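PDB 1VL4: PmbA-related protein from Thermotoga maritima, which is of uncertain function but belongs to the peptidase U62 (PmbA/TldD) family and may therefore act as a metallopeptidase. Local coordinates for residues Met248-Glu258 and Ile341-Met349. Sequence-based numbering, arbitrary orientation.
Sequences MEMFIPMISAE and IRPVNLMLM
Leu346 reaches toward three side chains of 248-258 with its two methyl branches: CD2 lies 4.0 Å from Ile252 CG1 and equally near Phe251 CD2, while CD1 meets the CD1 of Ile255. Its CG is anti to the backbone N (chi1 -174°), and chi2 of 67° then sets the two branches against these partners. The Phe251 ring receives CD2 at its edge, near the ring plane, and the two side chains cross at roughly a right angle; Ile255 CG2 lies 3.6 Å above one ring face, offset toward the rim. Ile252 meets the CG-CD edge of the Pro343 ring at a slant, with CG2 3.7 Å from Pro343 CD and CG1 3.8 Å from Pro343 CG. With alanine in place of Ile252, CG1 and CG2 would be gone, and a gap would probably open between Pro343 and Leu346 CD2. This is apolar packing of short helical turns against strand 345-348 and the residues leading into it; the strand lies inside a mixed sheet of the C-terminal PmbA/TldA region, between strands 282-285 and 432-434. Met248, bent at its last torsion (chi3 73°), brings CE tightly against the strand backbone, 3.1 Å from Leu346 O. At the far end Ile341 CD1 rests 3.7 Å from Glu258 CB and beside Ser256 OG, the N-cap oxygen of helix 257-261. No direct hydrogen bond joins the segments; instead one water donates to Ile252 O and Ile341 O, 2.8 Å each, and a second accepts from Ile341 N while bonding Ser256 OG at 2.7 Å.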
loop_
_atom_site.group_PDB
_atom_site.type_symbol
_atom_site.label_atom_id
_atom_site.label_comp_id
_atom_site.label_asym_id
_atom_site.label_seq_id
_atom_site.Cartn_x
_atom_site.Cartn_y
_atom_site.Cartn_z
ATOM N N MET A 248 0.744 20.144 3.128
ATOM C CA MET A 248 -0.590 20.403 3.667
ATOM C C MET A 248 -1.345 19.123 4.014
ATOM O O MET A 248 -2.317 19.159 4.756
ATOM C CB MET A 248 -1.483 21.110 2.626
ATOM C CG MET A 248 -1.303 22.559 2.504
ATOM S SD MET A 248 -2.242 23.075 1.040
ATOM C CE MET A 248 -3.951 22.978 1.508
ATOM N N GLU A 249 -1.020 18.029 3.347
ATOM C CA GLU A 249 -1.677 16.773 3.646
ATOM C C GLU A 249 -1.558 16.378 5.095
ATOM O O GLU A 249 -2.450 15.692 5.618
ATOM C CB GLU A 249 -1.119 15.656 2.761
ATOM C CG GLU A 249 -1.418 16.013 1.303
ATOM C CD GLU A 249 -1.847 14.840 0.538
ATOM O OE1 GLU A 249 -0.938 14.071 0.161
ATOM O OE2 GLU A 249 -3.087 14.682 0.360
ATOM N N MET A 250 -0.486 16.812 5.761
ATOM C CA MET A 250 -0.332 16.470 7.185
ATOM C C MET A 250 -1.318 17.231 8.097
ATOM O O MET A 250 -1.472 16.921 9.278
ATOM C CB MET A 250 1.116 16.634 7.602
ATOM C CG MET A 250 1.537 18.042 8.046
ATOM S SD MET A 250 3.279 18.005 8.574
ATOM C CE MET A 250 3.201 17.176 10.170
ATOM N N PHE A 251 -2.024 18.202 7.531
ATOM C CA PHE A 251 -3.054 18.922 8.267
ATOM C C PHE A 251 -4.354 18.109 8.342
ATOM O O PHE A 251 -5.185 18.309 9.213
ATOM C CB PHE A 251 -3.304 20.245 7.556
ATOM C CG PHE A 251 -4.072 21.254 8.367
ATOM C CD1 PHE A 251 -3.657 21.614 9.632
ATOM C CD2 PHE A 251 -5.205 21.843 7.851
ATOM C CE1 PHE A 251 -4.391 22.561 10.379
ATOM C CE2 PHE A 251 -5.918 22.787 8.562
ATOM C CZ PHE A 251 -5.510 23.157 9.824
ATOM N N ILE A 252 -4.518 17.180 7.427
ATOM C CA ILE A 252 -5.814 16.509 7.255
ATOM C C ILE A 252 -6.215 15.652 8.492
ATOM O O ILE A 252 -7.307 15.848 9.032
ATOM C CB ILE A 252 -5.860 15.748 5.920
ATOM C CG1 ILE A 252 -6.005 16.744 4.755
ATOM C CG2 ILE A 252 -6.993 14.696 5.940
ATOM C CD1 ILE A 252 -5.890 16.099 3.326
ATOM N N PRO A 253 -5.315 14.773 8.989
ATOM C CA PRO A 253 -5.652 14.077 10.250
ATOM C C PRO A 253 -5.919 14.997 11.458
ATOM O O PRO A 253 -6.743 14.672 12.319
ATOM C CB PRO A 253 -4.437 13.169 10.494
ATOM C CG PRO A 253 -3.700 13.072 9.182
ATOM C CD PRO A 253 -4.010 14.344 8.444
ATOM N N MET A 254 -5.265 16.166 11.510
ATOM C CA MET A 254 -5.438 17.121 12.627
ATOM C C MET A 254 -6.842 17.684 12.748
ATOM O O MET A 254 -7.317 17.997 13.848
ATOM C CB MET A 254 -4.484 18.318 12.480
ATOM C CG MET A 254 -3.066 17.911 12.194
ATOM S SD MET A 254 -1.977 19.324 12.234
ATOM C CE MET A 254 -0.413 18.469 12.086
ATOM N N ILE A 255 -7.496 17.836 11.603
ATOM C CA ILE A 255 -8.807 18.466 11.575
ATOM C C ILE A 255 -9.957 17.449 11.617
ATOM O O ILE A 255 -11.102 17.849 11.735
ATOM C CB ILE A 255 -8.960 19.481 10.405
ATOM C CG1 ILE A 255 -8.806 18.836 9.043
ATOM C CG2 ILE A 255 -8.072 20.687 10.676
ATOM C CD1 ILE A 255 -9.061 19.812 7.862
ATOM N N SER A 256 -9.652 16.148 11.593
ATOM C CA SER A 256 -10.677 15.125 11.965
ATOM C C SER A 256 -11.205 15.214 13.412
ATOM O O SER A 256 -10.447 15.047 14.401
ATOM C CB SER A 256 -10.142 13.728 11.693
ATOM O OG SER A 256 -10.997 12.771 12.247
ATOM N N ALA A 257 -12.513 15.456 13.571
ATOM C CA ALA A 257 -13.118 15.438 14.925
ATOM C C ALA A 257 -12.895 14.133 15.676
ATOM O O ALA A 257 -12.894 14.105 16.924
ATOM C CB ALA A 257 -14.611 15.726 14.874
ATOM N N GLU A 258 -12.765 13.050 14.922
ATOM C CA GLU A 258 -12.510 11.718 15.478
ATOM C C GLU A 258 -11.106 11.660 16.080
ATOM O O GLU A 258 -10.937 11.202 17.215
ATOM C CB GLU A 258 -12.655 10.690 14.367
ATOM C CG GLU A 258 -12.421 9.269 14.783
ATOM C CD GLU A 258 -12.648 8.262 13.660
ATOM O OE1 GLU A 258 -13.250 8.608 12.586
ATOM O OE2 GLU A 258 -12.216 7.090 13.889
ATOM N N ILE A 341 -12.436 10.637 8.351
ATOM C CA ILE A 341 -12.944 11.973 8.094
ATOM C C ILE A 341 -11.900 12.740 7.275
ATOM O O ILE A 341 -10.727 12.819 7.649
ATOM C CB ILE A 341 -13.241 12.695 9.425
ATOM C CG1 ILE A 341 -14.375 11.954 10.160
ATOM C CG2 ILE A 341 -13.563 14.129 9.184
ATOM C CD1 ILE A 341 -14.500 12.288 11.614
ATOM N N ARG A 342 -12.315 13.287 6.145
ATOM C CA ARG A 342 -11.426 14.130 5.379
ATOM C C ARG A 342 -12.147 15.248 4.627
ATOM O O ARG A 342 -13.326 15.169 4.374
ATOM C CB ARG A 342 -10.552 13.303 4.412
ATOM C CG ARG A 342 -11.293 12.722 3.241
ATOM C CD ARG A 342 -10.359 12.110 2.158
ATOM N NE ARG A 342 -11.092 11.234 1.231
ATOM C CZ ARG A 342 -11.886 11.637 0.238
ATOM N NH1 ARG A 342 -12.099 12.943 -0.021
ATOM N NH2 ARG A 342 -12.487 10.710 -0.502
ATOM N N PRO A 343 -11.398 16.299 4.280
ATOM C CA PRO A 343 -11.891 17.340 3.402
ATOM C C PRO A 343 -12.079 16.790 2.003
ATOM O O PRO A 343 -11.538 15.729 1.676
ATOM C CB PRO A 343 -10.753 18.404 3.407
ATOM C CG PRO A 343 -9.581 17.739 3.870
ATOM C CD PRO A 343 -9.974 16.498 4.629
ATOM N N VAL A 344 -12.830 17.508 1.188
ATOM C CA VAL A 344 -13.017 17.103 -0.199
ATOM C C VAL A 344 -11.850 17.744 -0.979
ATOM O O VAL A 344 -10.984 17.051 -1.466
ATOM C CB VAL A 344 -14.425 17.509 -0.731
ATOM C CG1 VAL A 344 -14.570 17.151 -2.173
ATOM C CG2 VAL A 344 -15.550 16.805 0.111
ATOM N N ASN A 345 -11.861 19.064 -1.089
ATOM C CA ASN A 345 -10.709 19.807 -1.588
ATOM C C ASN A 345 -10.254 20.727 -0.475
ATOM O O ASN A 345 -11.004 21.591 -0.048
ATOM C CB ASN A 345 -11.065 20.637 -2.793
ATOM C CG ASN A 345 -11.514 19.789 -4.000
ATOM O OD1 ASN A 345 -10.685 19.244 -4.714
ATOM N ND2 ASN A 345 -12.858 19.736 -4.243
ATOM N N LEU A 346 -9.053 20.522 0.022
ATOM C CA LEU A 346 -8.564 21.380 1.089
ATOM C C LEU A 346 -7.717 22.479 0.451
ATOM O O LEU A 346 -6.611 22.201 0.029
ATOM C CB LEU A 346 -7.732 20.600 2.102
ATOM C CG LEU A 346 -7.304 21.412 3.351
ATOM C CD1 LEU A 346 -8.508 21.753 4.186
ATOM C CD2 LEU A 346 -6.289 20.677 4.134
ATOM N N MET A 347 -8.218 23.722 0.497
ATOM C CA MET A 347 -7.644 24.837 -0.221
ATOM C C MET A 347 -7.113 25.934 0.682
ATOM O O MET A 347 -7.861 26.531 1.441
ATOM C CB MET A 347 -8.679 25.440 -1.170
ATOM C CG MET A 347 -8.158 26.605 -1.978
ATOM S SD MET A 347 -9.257 27.040 -3.292
ATOM C CE MET A 347 -8.396 28.384 -4.069
ATOM N N LEU A 348 -5.851 26.276 0.491
ATOM C CA LEU A 348 -5.300 27.509 1.056
ATOM C C LEU A 348 -5.634 28.643 0.110
ATOM O O LEU A 348 -5.311 28.590 -1.078
ATOM C CB LEU A 348 -3.773 27.417 1.246
ATOM C CG LEU A 348 -3.132 28.755 1.693
ATOM C CD1 LEU A 348 -3.412 28.896 3.125
ATOM C CD2 LEU A 348 -1.661 28.790 1.488
ATOM N N MET A 349 -6.295 29.667 0.646
ATOM C CA MET A 349 -6.829 30.709 -0.143
ATOM C C MET A 349 -5.702 31.639 -0.594
ATOM O O MET A 349 -4.894 32.047 0.233
ATOM C CB MET A 349 -7.880 31.452 0.659
ATOM C CG MET A 349 -9.089 30.609 1.094
ATOM S SD MET A 349 -9.923 29.640 -0.209
ATOM C CE MET A 349 -10.669 30.871 -1.148
HETATM O O HOH W 1 -9.996 15.457 8.292
HETATM O O HOH W 2 -10.912 10.340 11.129
#